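Local coordinates for uncharacterized protein (Shewanella amazonensis, PDB 2QVP) that is an uncharacterised member of the peptidase M14 family that probably acts as a zinc-dependent hydrolase, perhaps a metallocarboxypeptidase, at residues 10-15 with 19-24; 78-83 with 253-258. One frame throughout, in Å; residues are numbered along the deposited sequence.

Contact 1 of 2, residues 10-15 with 19-24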
loop_
_atom_site.group_PDB
_atom_site.type_symbol
_atom_site.label_atom_id
_atom_site.label_comp_id
_atom_site.label_asym_id
_atom_site.label_seq_id
_atom_site.Cartn_x
_atom_site.Cartn_y
_atom_site.Cartn_z
ATOM N N PHE A 10 -17.414 1.619 7.570
ATOM C CA PHE A 10 -17.617 1.422 6.135
ATOM C C PHE A 10 -17.445 -0.049 5.748
ATOM O O PHE A 10 -16.372 -0.627 5.968
ATOM C CB PHE A 10 -16.617 2.244 5.335
ATOM C CG PHE A 10 -16.732 3.747 5.518
ATOM C CD1 PHE A 10 -16.068 4.384 6.539
ATOM C CD2 PHE A 10 -17.469 4.519 4.637
ATOM C CE1 PHE A 10 -16.152 5.775 6.716
ATOM C CE2 PHE A 10 -17.554 5.920 4.801
ATOM C CZ PHE A 10 -16.897 6.536 5.844
ATOM N N VAL A 11 -18.477 -0.641 5.143
ATOM C CA VAL A 11 -18.482 -2.046 4.742
ATOM C C VAL A 11 -19.114 -2.211 3.375
ATOM O O VAL A 11 -20.141 -1.609 3.091
ATOM C CB VAL A 11 -19.295 -2.932 5.719
ATOM C CG1 VAL A 11 -19.084 -4.431 5.380
ATOM C CG2 VAL A 11 -18.935 -2.623 7.177
ATOM N N TRP A 12 -18.472 -2.990 2.515
ATOM C CA TRP A 12 -19.006 -3.337 1.228
ATOM C C TRP A 12 -18.951 -4.864 1.023
ATOM O O TRP A 12 -18.221 -5.581 1.693
ATOM C CB TRP A 12 -18.230 -2.644 0.122
ATOM C CG TRP A 12 -18.158 -1.153 0.211
ATOM C CD1 TRP A 12 -18.982 -0.257 -0.415
ATOM C CD2 TRP A 12 -17.188 -0.372 0.924
ATOM N NE1 TRP A 12 -18.599 1.015 -0.129
ATOM C CE2 TRP A 12 -17.505 0.985 0.697
ATOM C CE3 TRP A 12 -16.068 -0.684 1.713
ATOM C CZ2 TRP A 12 -16.742 2.030 1.228
ATOM C CZ3 TRP A 12 -15.322 0.354 2.263
ATOM C CH2 TRP A 12 -15.666 1.694 2.016
ATOM N N ARG A 13 -19.751 -5.328 0.071
ATOM C CA ARG A 13 -19.815 -6.726 -0.331
ATOM C C ARG A 13 -18.921 -6.835 -1.546
ATOM O O ARG A 13 -18.983 -5.967 -2.421
ATOM C CB ARG A 13 -21.283 -7.090 -0.655
ATOM C CG ARG A 13 -21.568 -8.326 -1.537
ATOM C CD ARG A 13 -21.218 -9.669 -0.894
ATOM N NE ARG A 13 -21.426 -10.788 -1.830
ATOM C CZ ARG A 13 -21.318 -12.097 -1.531
ATOM N NH1 ARG A 13 -21.031 -12.514 -0.296
ATOM N NH2 ARG A 13 -21.514 -13.017 -2.484
ATOM N N SER A 14 -18.080 -7.865 -1.590
ATOM C CA SER A 14 -17.269 -8.165 -2.753
ATOM C C SER A 14 -17.812 -9.427 -3.368
ATOM O O SER A 14 -18.034 -10.395 -2.643
ATOM C CB SER A 14 -15.815 -8.462 -2.387
ATOM O OG SER A 14 -15.084 -8.944 -3.525
ATOM N N GLU A 15 -18.013 -9.414 -4.685
ATOM C CA GLU A 15 -18.404 -10.598 -5.455
ATOM C C GLU A 15 -17.162 -11.348 -5.908
ATOM O O GLU A 15 -17.219 -12.547 -6.042
ATOM C CB GLU A 15 -19.229 -10.229 -6.683
ATOM C CG GLU A 15 -20.499 -9.415 -6.409
ATOM C CD GLU A 15 -21.499 -10.121 -5.509
ATOM O OE1 GLU A 15 -21.460 -11.373 -5.411
ATOM O OE2 GLU A 15 -22.338 -9.402 -4.915
ATOM N N CYS A 19 -17.770 -12.083 -0.075
ATOM C CA CYS A 19 -17.743 -11.822 1.356
ATOM C C CYS A 19 -17.821 -10.341 1.621
ATOM O O CYS A 19 -17.789 -9.540 0.706
ATOM C CB CYS A 19 -16.449 -12.402 1.978
ATOM S SG CYS A 19 -14.912 -11.590 1.454
ATOM N N GLN A 20 -17.953 -9.988 2.892
ATOM C CA GLN A 20 -17.966 -8.599 3.325
ATOM C C GLN A 20 -16.527 -8.137 3.363
ATOM O O GLN A 20 -15.624 -8.938 3.586
ATOM C CB GLN A 20 -18.643 -8.443 4.696
ATOM C CG GLN A 20 -20.092 -8.887 4.699
ATOM C CD GLN A 20 -20.956 -8.052 3.773
ATOM O OE1 GLN A 20 -21.229 -8.451 2.643
ATOM N NE2 GLN A 20 -21.326 -6.861 4.219
ATOM N N SER A 21 -16.322 -6.842 3.129
ATOM C CA SER A 21 -14.989 -6.256 3.064
ATOM C C SER A 21 -14.261 -6.257 4.395
ATOM O O SER A 21 -13.065 -6.060 4.432
ATOM C CB SER A 21 -15.069 -4.841 2.519
ATOM O OG SER A 21 -15.915 -4.037 3.319
ATOM N N THR A 22 -14.998 -6.390 5.487
ATOM C CA THR A 22 -14.426 -6.470 6.793
ATOM C C THR A 22 -14.153 -7.928 7.214
ATOM O O THR A 22 -13.739 -8.154 8.357
ATOM C CB THR A 22 -15.396 -5.843 7.806
ATOM O OG1 THR A 22 -16.657 -6.512 7.730
ATOM C CG2 THR A 22 -15.582 -4.333 7.551
ATOM N N ASP A 23 -14.398 -8.913 6.330
ATOM C CA ASP A 23 -14.217 -10.337 6.664
ATOM C C ASP A 23 -12.712 -10.678 6.739
ATOM O O ASP A 23 -12.119 -11.254 5.813
ATOM C CB ASP A 23 -14.973 -11.237 5.669
ATOM C CG ASP A 23 -15.190 -12.655 6.194
ATOM O OD1 ASP A 23 -14.534 -13.069 7.190
ATOM O OD2 ASP A 23 -16.045 -13.341 5.609
ATOM N N ILE A 24 -12.135 -10.341 7.896
ATOM C CA ILE A 24 -10.701 -10.502 8.151
ATOM C C ILE A 24 -10.280 -11.979 8.238
ATOM O O ILE A 24 -9.153 -12.308 7.849
ATOM C CB ILE A 24 -10.239 -9.680 9.389
ATOM C CG1 ILE A 24 -8.720 -9.491 9.354
ATOM C CG2 ILE A 24 -10.751 -10.324 10.691
ATOM C CD1 ILE A 24 -8.150 -8.571 10.430
HETATM O O HOH W 1 -14.657 -2.158 4.799
HETATM O O HOH W 2 -21.362 -11.515 2.613
#

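Contact 2 of 2, residues 78-83 with 253-258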
loop_
_atom_site.group_PDB
_atom_site.type_symbol
_atom_site.label_atom_id
_atom_site.label_comp_id
_atom_site.label_asym_id
_atom_site.label_seq_id
_atom_site.Cartn_x
_atom_site.Cartn_y
_atom_site.Cartn_z
ATOM N N GLU A 78 -10.279 1.705 4.102
ATOM C CA GLU A 78 -9.728 1.726 2.751
ATOM C C GLU A 78 -9.411 0.281 2.360
ATOM O O GLU A 78 -8.300 -0.059 1.935
ATOM C CB GLU A 78 -8.496 2.634 2.749
ATOM C CG GLU A 78 -8.772 4.056 3.283
ATOM C CD GLU A 78 -7.531 4.951 3.366
ATOM O OE1 GLU A 78 -6.440 4.555 2.948
ATOM O OE2 GLU A 78 -7.654 6.070 3.892
ATOM N N SER A 79 -10.441 -0.546 2.475
ATOM C CA SER A 79 -10.356 -1.987 2.325
ATOM C C SER A 79 -9.991 -2.506 0.947
ATOM O O SER A 79 -9.461 -3.618 0.856
ATOM C CB SER A 79 -11.686 -2.620 2.781
ATOM O OG SER A 79 -12.796 -1.993 2.182
ATOM N N ALA A 80 -10.201 -1.726 -0.109
ATOM C CA ALA A 80 -9.851 -2.192 -1.462
ATOM C C ALA A 80 -8.331 -2.356 -1.662
ATOM O O ALA A 80 -7.898 -3.047 -2.603
ATOM C CB ALA A 80 -10.485 -1.290 -2.529
ATOM N N GLY A 81 -7.526 -1.738 -0.790
ATOM C CA GLY A 81 -6.084 -1.927 -0.804
ATOM C C GLY A 81 -5.721 -3.378 -0.556
ATOM O O GLY A 81 -5.167 -4.009 -1.464
ATOM N N PRO A 82 -5.990 -3.902 0.671
ATOM C CA PRO A 82 -5.758 -5.307 1.016
ATOM C C PRO A 82 -6.427 -6.325 0.091
ATOM O O PRO A 82 -5.785 -7.274 -0.310
ATOM C CB PRO A 82 -6.335 -5.413 2.434
ATOM C CG PRO A 82 -6.101 -4.111 3.000
ATOM C CD PRO A 82 -6.396 -3.141 1.871
ATOM N N TRP A 83 -7.691 -6.108 -0.261
ATOM C CA TRP A 83 -8.380 -7.030 -1.144
ATOM C C TRP A 83 -7.779 -6.981 -2.524
ATOM O O TRP A 83 -7.685 -8.017 -3.166
ATOM C CB TRP A 83 -9.887 -6.783 -1.188
ATOM C CG TRP A 83 -10.569 -7.149 0.094
ATOM C CD1 TRP A 83 -11.079 -6.302 1.014
ATOM C CD2 TRP A 83 -10.811 -8.479 0.597
ATOM N NE1 TRP A 83 -11.623 -6.998 2.055
ATOM C CE2 TRP A 83 -11.470 -8.338 1.833
ATOM C CE3 TRP A 83 -10.507 -9.764 0.133
ATOM C CZ2 TRP A 83 -11.840 -9.431 2.614
ATOM C CZ3 TRP A 83 -10.889 -10.849 0.897
ATOM C CH2 TRP A 83 -11.555 -10.673 2.121
ATOM N N ASP A 253 -15.564 -3.908 -5.934
ATOM C CA ASP A 253 -14.827 -4.756 -6.895
ATOM C C ASP A 253 -14.058 -3.937 -7.950
ATOM O O ASP A 253 -12.930 -4.293 -8.279
ATOM C CB ASP A 253 -15.741 -5.841 -7.479
ATOM C CG ASP A 253 -16.133 -6.925 -6.426
ATOM O OD1 ASP A 253 -15.401 -7.160 -5.429
ATOM O OD2 ASP A 253 -17.188 -7.572 -6.600
ATOM N N GLN A 254 -14.612 -2.804 -8.410
ATOM C CA GLN A 254 -13.874 -1.919 -9.322
ATOM C C GLN A 254 -12.623 -1.340 -8.634
ATOM O O GLN A 254 -11.515 -1.337 -9.206
ATOM C CB GLN A 254 -14.788 -0.827 -9.884
ATOM C CG GLN A 254 -15.803 -1.402 -10.885
ATOM C CD GLN A 254 -15.129 -1.934 -12.152
ATOM O OE1 GLN A 254 -14.519 -1.169 -12.904
ATOM N NE2 GLN A 254 -15.229 -3.247 -12.385
ATOM N N ARG A 255 -12.793 -0.904 -7.393
ATOM C CA ARG A 255 -11.643 -0.446 -6.602
ATOM C C ARG A 255 -10.617 -1.558 -6.372
ATOM O O ARG A 255 -9.415 -1.293 -6.397
ATOM C CB ARG A 255 -12.096 0.100 -5.260
ATOM C CG ARG A 255 -12.868 1.426 -5.315
ATOM C CD ARG A 255 -13.257 1.732 -3.895
ATOM N NE ARG A 255 -14.499 1.164 -3.502
ATOM C CZ ARG A 255 -14.867 0.890 -2.255
ATOM N NH1 ARG A 255 -14.062 1.026 -1.189
ATOM N NH2 ARG A 255 -16.068 0.388 -2.105
ATOM N N ILE A 256 -11.094 -2.790 -6.139
ATOM C CA ILE A 256 -10.203 -3.952 -5.988
ATOM C C ILE A 256 -9.382 -4.157 -7.279
ATOM O O ILE A 256 -8.148 -4.314 -7.223
ATOM C CB ILE A 256 -10.963 -5.243 -5.567
ATOM C CG1 ILE A 256 -11.434 -5.132 -4.110
ATOM C CG2 ILE A 256 -10.076 -6.489 -5.735
ATOM C CD1 ILE A 256 -12.370 -6.251 -3.659
ATOM N N LEU A 257 -10.049 -4.092 -8.433
ATOM C CA LEU A 257 -9.348 -4.293 -9.707
ATOM C C LEU A 257 -8.352 -3.191 -10.007
ATOM O O LEU A 257 -7.272 -3.485 -10.508
ATOM C CB LEU A 257 -10.335 -4.475 -10.858
ATOM C CG LEU A 257 -11.198 -5.731 -10.767
ATOM C CD1 LEU A 257 -12.399 -5.688 -11.743
ATOM C CD2 LEU A 257 -10.327 -6.966 -10.980
ATOM N N ALA A 258 -8.719 -1.945 -9.693
ATOM C CA ALA A 258 -7.875 -0.784 -9.908
ATOM C C ALA A 258 -6.635 -0.834 -9.060
ATOM O O ALA A 258 -5.540 -0.507 -9.526
ATOM C CB ALA A 258 -8.663 0.504 -9.610
#

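Contact 1 of 2, residues 10-15 with 19-24
A short antiparallel beta hairpin joins strand 13-14 to strand 19-20, with Arg-13 and Gln-20 as its non-hydrogen-bonded pair and Ser-14 and Cys-19 as its hydrogen-bonded pair. Near the turn Ser-14 N gives a practically straight bond to Cys-19 O (2.9 Å, 178°), and Cys-19 N answers to Ser-14 O at 3.1 Å. Beyond these pairs Ser-21 continues the hydrogen bonding from a loop. Its OG stands between its own N and carbonyl carbon (chi1 58°), which turns it back to accept Trp-12 N at 2.9 Å, while Ser-21 N donates to Trp-12 O at 2.7 Å. A hydroxyl suits this place: it accepts Trp-12 N where no backbone carbonyl does, and bonds a water that donates to Phe-10 O. Ser-21 OG also lies near the plane of the Trp-12 ring, 3.7 Å from CE3 at its edge. With an alanine here, Trp-12 N would probably be left without its acceptor and the water link to Phe-10 O lost. On the solvent-facing side long polar chains fit: Gln-20 crosses Arg-13 at about a right angle, its OE1 3.6 Å from Arg-13 CB, and a water ties that oxygen to Arg-13 NH1. An apolar contact lies farther along, where Val-11 CG2 meets Thr-22 CG2 at 3.8 Å. The Gln-20 to Asp-23 type I turn leads into helix 24-38, which Asp-23 N-caps by bonding Arg-26 N. On the buried side Ser-14 OG bonds Asp-253, and Trp-12 and Ser-21 pack on Leu-252, setting the hairpin against the start of helix 252-270.

Contact 2 of 2, residues 78-83 with 253-258
With CG1 anti to its carbonyl carbon (chi1 -71°) and CD1 extended beyond it (chi2 171°), Ile-256 carries its longer branch to Trp-83, where CD1 touches Trp-83 CB at 3.5 Å. Ile-256 CG1 follows at 3.7 Å from Trp-83 CB. The other branch, CG2, lies 3.8 Å from Trp-83 O; a branched isoleucine suits this buried spot because its two arms reach the side-chain base and the backbone of Trp-83 at once. Ala-80 makes the second point of contact: its CB meets Arg-255 CB at 3.5 Å and lies 4.3 Å from Ile-256 CG1. A methyl suits this position because the two backbones come close, with Ala-80 CA 4.9 Å from Ile-256 CA. Arg-255 contributes its aliphatic base here, while the bend at chi3 (-88°) turns its guanidinium aside to a salt bridge with Glu-170, whose carboxylate also accepts Ala-80 N. Trp-83 sends its ring away from Ile-256, and NE1 bonds Ser-21 O. The contact joins the first turn of helix 80-91 to the early turns of helix 252-270; farther along, His-87 of the former touches Ile-256 and Leu-257, while Glu-170 comes from strand 165-171, in the middle of the mixed sheet.

In the fold
Contact 1 lies against contact 2, their centres 10 Å apart, so the N-terminal hairpin packs where helices 80-91 and 252-270 meet. Besides the bond from Ser-14, Asp-253 holds Glu-15 N through OD2 at 2.8 Å, a probable hydrogen bond. Arg-255 reaches across to the Trp-12 indole in a cation-pi contact, with NH2 3.2 Å from CE2, and Ser-79 OG packs 3.4 Å from CZ3 of that ring. Glu-78, bonded to His-75, is consistent with the zinc-binding HxxE motif of the family. Glu-245, the predicted proton donor/acceptor, lies about 12 Å from the Trp-12 side chain and about 10 Å from that of Arg-255, so both sit near the probable catalytic site without touching Glu-245.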